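Local coordinates for protein putative invasin (Yersinia pseudotuberculosis IP 31758, PDB 5N40) that probably acts as a surface adhesin of the invasin family, carrying a C-type lectin-like tip on a rod of immunoglobulin-like domains, at residues A[148-156]-A[223-231]. The protein carries 1 engineered substitution. Numbering follows the deposited sequence.
Sequences VAVVNRQNS and DSAQASMWG
Arg153 places CG anti to its backbone N (chi1 -170°) and runs extended to NE, which lays the chain across the Trp230 ring, while Gln154 folds back at chi2 (-59°) to bring its amide against the backbone of 225-227. Arg153 CG stands 3.7 Å from the centroid of the six-membered ring of Trp230, nearly on its normal, a CH-pi contact. A long aliphatic chain ending in a planar cation suits this place: the guanidinium lies almost parallel to the indole near CZ3, with Ser224 O and Ala225 CA over its other face. At its edge Arg153 NH1 makes a salt bridge of 3.0 Å to Asp223 OD1, an oxygen that also pairs with Arg116, and one water links NH1 to Met229 O and Gly231 N. Gln154 NE2, with two hydrogens to give, donates in its amide plane to Ala227 O and Ala225 O, each at 2.8 Å. Arg153 N donates to Ser228 O at 2.7 Å. Asn152 shapes the type I turn from Asn152 to Asn155: its OD1 receives Gln154 N, in an Asx turn, and Ser156 N from opposite faces. The contact thus joins the turn after strand 142-151 to the loop between strands 209-217 and 236-239, so that the immunoglobulin-like and lectin-like parts of the chain meet here, with Trp230 also packing on strands 197-204, 209-217 and 116-118.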
ATOM      1  N   VAL A 148      -6.229  -0.791  -6.755  1.00 14.57           N
ATOM      2  CA  VAL A 148      -6.846  -0.835  -8.077  1.00 13.98           C
ATOM      3  C   VAL A 148      -6.914  -2.238  -8.664  1.00 17.02           C
ATOM      4  O   VAL A 148      -7.532  -2.414  -9.721  1.00 14.20           O
ATOM      5  CB  VAL A 148      -6.136   0.119  -9.069  1.00 14.16           C
ATOM      6  CG1 VAL A 148      -6.264   1.570  -8.617  1.00 17.12           C
ATOM      7  CG2 VAL A 148      -4.671  -0.266  -9.248  1.00 15.86           C
ATOM      8  N   ALA A 149      -6.324  -3.251  -8.024  1.00 13.86           N
ATOM      9  CA  ALA A 149      -6.482  -4.633  -8.467  1.00 14.85           C
ATOM     10  C   ALA A 149      -6.076  -5.562  -7.331  1.00 12.07           C
ATOM     11  O   ALA A 149      -5.224  -5.217  -6.513  1.00 12.83           O
ATOM     12  CB  ALA A 149      -5.651  -4.951  -9.717  1.00 16.35           C
ATOM     13  N   VAL A 150      -6.709  -6.739  -7.291  1.00 12.80           N
ATOM     14  CA  VAL A 150      -6.403  -7.785  -6.307  1.00 11.65           C
ATOM     15  C   VAL A 150      -6.610  -9.129  -6.983  1.00 13.56           C
ATOM     16  O   VAL A 150      -7.732  -9.455  -7.388  1.00 14.84           O
ATOM     17  CB  VAL A 150      -7.281  -7.690  -5.045  1.00 17.10           C
ATOM     18  CG1 VAL A 150      -6.852  -8.749  -4.015  1.00 14.13           C
ATOM     19  CG2 VAL A 150      -7.224  -6.308  -4.424  1.00 16.06           C
ATOM     20  N   VAL A 151      -5.548  -9.938  -7.089  1.00 13.00           N
ATOM     21  CA  VAL A 151      -5.625 -11.229  -7.764  1.00 13.00           C
ATOM     22  C   VAL A 151      -4.904 -12.282  -6.930  1.00 11.76           C
ATOM     23  O   VAL A 151      -4.052 -11.973  -6.097  1.00 13.07           O
ATOM     24  CB  VAL A 151      -5.021 -11.198  -9.187  1.00 16.34           C
ATOM     25  CG1 VAL A 151      -5.781 -10.211 -10.074  1.00 15.17           C
ATOM     26  CG2 VAL A 151      -3.524 -10.852  -9.144  1.00 15.93           C
ATOM     27  N   ASN A 152      -5.252 -13.538  -7.177  1.00 11.11           N
ATOM     28  CA  ASN A 152      -4.543 -14.653  -6.557  1.00 12.75           C
ATOM     29  C   ASN A 152      -3.340 -14.995  -7.438  1.00 12.47           C
ATOM     30  O   ASN A 152      -2.915 -14.181  -8.264  1.00 16.80           O
ATOM     31  CB  ASN A 152      -5.513 -15.820  -6.301  1.00 14.25           C
ATOM     32  CG  ASN A 152      -6.000 -16.499  -7.575  1.00 18.07           C
ATOM     33  OD1 ASN A 152      -5.583 -16.172  -8.685  1.00 15.78           O
ATOM     34  ND2 ASN A 152      -6.908 -17.460  -7.407  1.00 17.08           N
ATOM     35  N   ARG A 153      -2.746 -16.174  -7.257  1.00 11.53           N
ATOM     36  CA  ARG A 153      -1.551 -16.530  -8.011  1.00 12.95           C
ATOM     37  C   ARG A 153      -1.866 -17.057  -9.408  1.00 16.53           C
ATOM     38  O   ARG A 153      -0.936 -17.268 -10.197  1.00 14.40           O
ATOM     39  CB  ARG A 153      -0.737 -17.561  -7.220  1.00 13.40           C
ATOM     40  CG  ARG A 153       0.630 -17.831  -7.796  1.00 14.22           C
ATOM     41  CD  ARG A 153       1.574 -18.484  -6.794  1.00 13.89           C
ATOM     42  NE  ARG A 153       2.936 -18.469  -7.317  1.00 14.11           N
ATOM     43  CZ  ARG A 153       4.029 -18.784  -6.631  1.00 18.14           C
ATOM     44  NH1 ARG A 153       3.958 -19.174  -5.365  1.00 14.62           N
ATOM     45  NH2 ARG A 153       5.210 -18.707  -7.229  1.00 19.68           N
ATOM     46  N   GLN A 154      -3.148 -17.247  -9.739  1.00 17.54           N
ATOM     47  CA  GLN A 154      -3.570 -17.714 -11.053  1.00 15.54           C
ATOM     48  C   GLN A 154      -4.343 -16.644 -11.821  1.00 14.90           C
ATOM     49  O   GLN A 154      -5.131 -16.971 -12.715  1.00 19.00           O
ATOM     50  CB  GLN A 154      -4.404 -18.987 -10.915  1.00 14.55           C
ATOM     51  CG  GLN A 154      -3.679 -20.112 -10.172  1.00 16.47           C
ATOM     52  CD  GLN A 154      -2.386 -20.508 -10.851  1.00 18.71           C
ATOM     53  OE1 GLN A 154      -2.269 -20.437 -12.076  1.00 20.53           O
ATOM     54  NE2 GLN A 154      -1.400 -20.920 -10.061  1.00 18.05           N
ATOM     55  N   ASN A 155      -4.122 -15.375 -11.492  1.00 15.50           N
ATOM     56  CA  ASN A 155      -4.714 -14.234 -12.182  1.00 16.65           C
ATOM     57  C   ASN A 155      -6.215 -14.126 -11.967  1.00 17.00           C
ATOM     58  O   ASN A 155      -6.901 -13.462 -12.745  1.00 22.57           O
ATOM     59  CB  ASN A 155      -4.419 -14.285 -13.682  1.00 18.18           C
ATOM     60  CG  ASN A 155      -4.501 -12.919 -14.336  1.00 21.99           C
ATOM     61  OD1 ASN A 155      -4.056 -11.924 -13.767  1.00 23.74           O
ATOM     62  ND2 ASN A 155      -5.084 -12.863 -15.529  1.00 20.33           N
ATOM     63  N   SER A 156      -6.745 -14.760 -10.941  1.00 15.54           N
ATOM     64  CA  SER A 156      -8.180 -14.663 -10.696  1.00 18.29           C
ATOM     65  C   SER A 156      -8.464 -13.492  -9.762  1.00 17.96           C
ATOM     66  O   SER A 156      -7.765 -13.335  -8.757  1.00 13.72           O
ATOM     67  CB  SER A 156      -8.722 -15.948 -10.087  1.00 22.90           C
ATOM     68  OG  SER A 156     -10.134 -15.876  -9.961  1.00 25.73           O
ATOM     69  N   ASP A 223       4.211 -22.351  -1.390  1.00 13.90           N
ATOM     70  CA  ASP A 223       4.927 -21.474  -2.316  1.00 14.61           C
ATOM     71  C   ASP A 223       5.235 -22.285  -3.567  1.00 17.36           C
ATOM     72  O   ASP A 223       6.344 -22.785  -3.776  1.00 17.66           O
ATOM     73  CB  ASP A 223       6.193 -20.913  -1.681  1.00 14.82           C
ATOM     74  CG  ASP A 223       6.912 -19.921  -2.588  1.00 18.80           C
ATOM     75  OD1 ASP A 223       6.299 -19.444  -3.569  1.00 14.85           O
ATOM     76  OD2 ASP A 223       8.096 -19.615  -2.320  1.00 22.84           O
ATOM     77  N   SER A 224       4.207 -22.435  -4.394  1.00 15.74           N
ATOM     78  CA  SER A 224       4.272 -23.197  -5.631  1.00 16.89           C
ATOM     79  C   SER A 224       3.577 -22.401  -6.721  1.00 17.84           C
ATOM     80  O   SER A 224       2.525 -21.808  -6.483  1.00 15.65           O
ATOM     81  CB  SER A 224       3.591 -24.561  -5.489  1.00 19.86           C
ATOM     82  OG  SER A 224       3.282 -25.101  -6.762  1.00 19.55           O
ATOM     83  N   ALA A 225       4.159 -22.392  -7.920  1.00 19.68           N
ATOM     84  CA  ALA A 225       3.506 -21.716  -9.035  1.00 17.00           C
ATOM     85  C   ALA A 225       2.150 -22.333  -9.363  1.00 17.63           C
ATOM     86  O   ALA A 225       1.342 -21.691 -10.045  1.00 18.87           O
ATOM     87  CB  ALA A 225       4.413 -21.742 -10.268  1.00 27.15           C
ATOM     88  N   GLN A 226       1.879 -23.556  -8.883  1.00 17.14           N
ATOM     89  CA  GLN A 226       0.604 -24.228  -9.107  1.00 17.36           C
ATOM     90  C   GLN A 226      -0.427 -23.935  -8.027  1.00 15.64           C
ATOM     91  O   GLN A 226      -1.579 -24.355  -8.167  1.00 18.19           O
ATOM     92  CB  GLN A 226       0.804 -25.746  -9.184  1.00 22.51           C
ATOM     93  CG  GLN A 226       1.743 -26.206 -10.279  1.00 21.89           C
ATOM     94  CD  GLN A 226       1.926 -27.708 -10.272  1.00 24.68           C
ATOM     95  OE1 GLN A 226       2.712 -28.246  -9.491  1.00 22.92           O
ATOM     96  NE2 GLN A 226       1.196 -28.397 -11.143  1.00 20.01           N
ATOM     97  N   ALA A 227      -0.045 -23.245  -6.956  1.00 14.58           N
ATOM     98  CA  ALA A 227      -0.985 -22.906  -5.898  1.00 15.68           C
ATOM     99  C   ALA A 227      -1.965 -21.840  -6.369  1.00 14.84           C
ATOM    100  O   ALA A 227      -1.663 -21.034  -7.255  1.00 14.11           O
ATOM    101  CB  ALA A 227      -0.237 -22.404  -4.660  1.00 13.43           C
ATOM    102  N   SER A 228      -3.151 -21.843  -5.760  1.00 14.80           N
ATOM    103  CA  SER A 228      -4.158 -20.834  -6.081  1.00 14.87           C
ATOM    104  C   SER A 228      -3.779 -19.473  -5.507  1.00 14.63           C
ATOM    105  O   SER A 228      -3.859 -18.452  -6.201  1.00 13.50           O
ATOM    106  CB  SER A 228      -5.523 -21.274  -5.550  1.00 16.38           C
ATOM    107  OG  SER A 228      -6.004 -22.412  -6.248  1.00 20.53           O
ATOM    108  N   MET A 229      -3.373 -19.443  -4.245  1.00 11.45           N
ATOM    109  CA  MET A 229      -3.012 -18.218  -3.551  1.00 11.54           C
ATOM    110  C   MET A 229      -1.498 -18.084  -3.453  1.00 15.25           C
ATOM    111  O   MET A 229      -0.739 -19.031  -3.691  1.00 14.89           O
ATOM    112  CB  MET A 229      -3.627 -18.198  -2.144  1.00 12.98           C
ATOM    113  CG  MET A 229      -5.052 -18.730  -2.054  1.00 14.50           C
ATOM    114  SD  MET A 229      -6.231 -17.862  -3.112  1.00 16.64           S
ATOM    115  CE  MET A 229      -6.226 -16.246  -2.359  1.00 15.48           C
ATOM    116  N   TRP A 230      -1.066 -16.886  -3.062  1.00 12.77           N
ATOM    117  CA  TRP A 230       0.341 -16.631  -2.765  1.00 14.39           C
ATOM    118  C   TRP A 230       0.620 -17.033  -1.320  1.00 12.20           C
ATOM    119  O   TRP A 230       0.016 -16.474  -0.398  1.00 13.47           O
ATOM    120  CB  TRP A 230       0.672 -15.158  -2.976  1.00 14.25           C
ATOM    121  CG  TRP A 230       0.466 -14.670  -4.370  1.00 14.79           C
ATOM    122  CD1 TRP A 230      -0.656 -14.077  -4.883  1.00 15.18           C
ATOM    123  CD2 TRP A 230       1.421 -14.708  -5.429  1.00 15.35           C
ATOM    124  NE1 TRP A 230      -0.452 -13.751  -6.202  1.00 15.82           N
ATOM    125  CE2 TRP A 230       0.815 -14.130  -6.561  1.00 14.96           C
ATOM    126  CE3 TRP A 230       2.732 -15.187  -5.532  1.00 18.14           C
ATOM    127  CZ2 TRP A 230       1.476 -14.019  -7.781  1.00 19.49           C
ATOM    128  CZ3 TRP A 230       3.387 -15.070  -6.740  1.00 18.88           C
ATOM    129  CH2 TRP A 230       2.759 -14.494  -7.850  1.00 19.08           C
ATOM    130  N   GLY A 231       1.550 -17.977  -1.108  1.00 11.65           N
ATOM    131  CA  GLY A 231       1.725 -18.572   0.203  1.00  8.73           C
ATOM    132  C   GLY A 231       3.180 -18.812   0.565  1.00 14.13           C
ATOM    133  O   GLY A 231       4.076 -18.720  -0.276  1.00 14.42           O
TER
HETATM  134  O   HOH W   1       1.916 -19.635  -3.521  1.00 11.91           O
HETATM  135  O   HOH W   2       7.824 -19.030  -5.931  1.00 27.96           O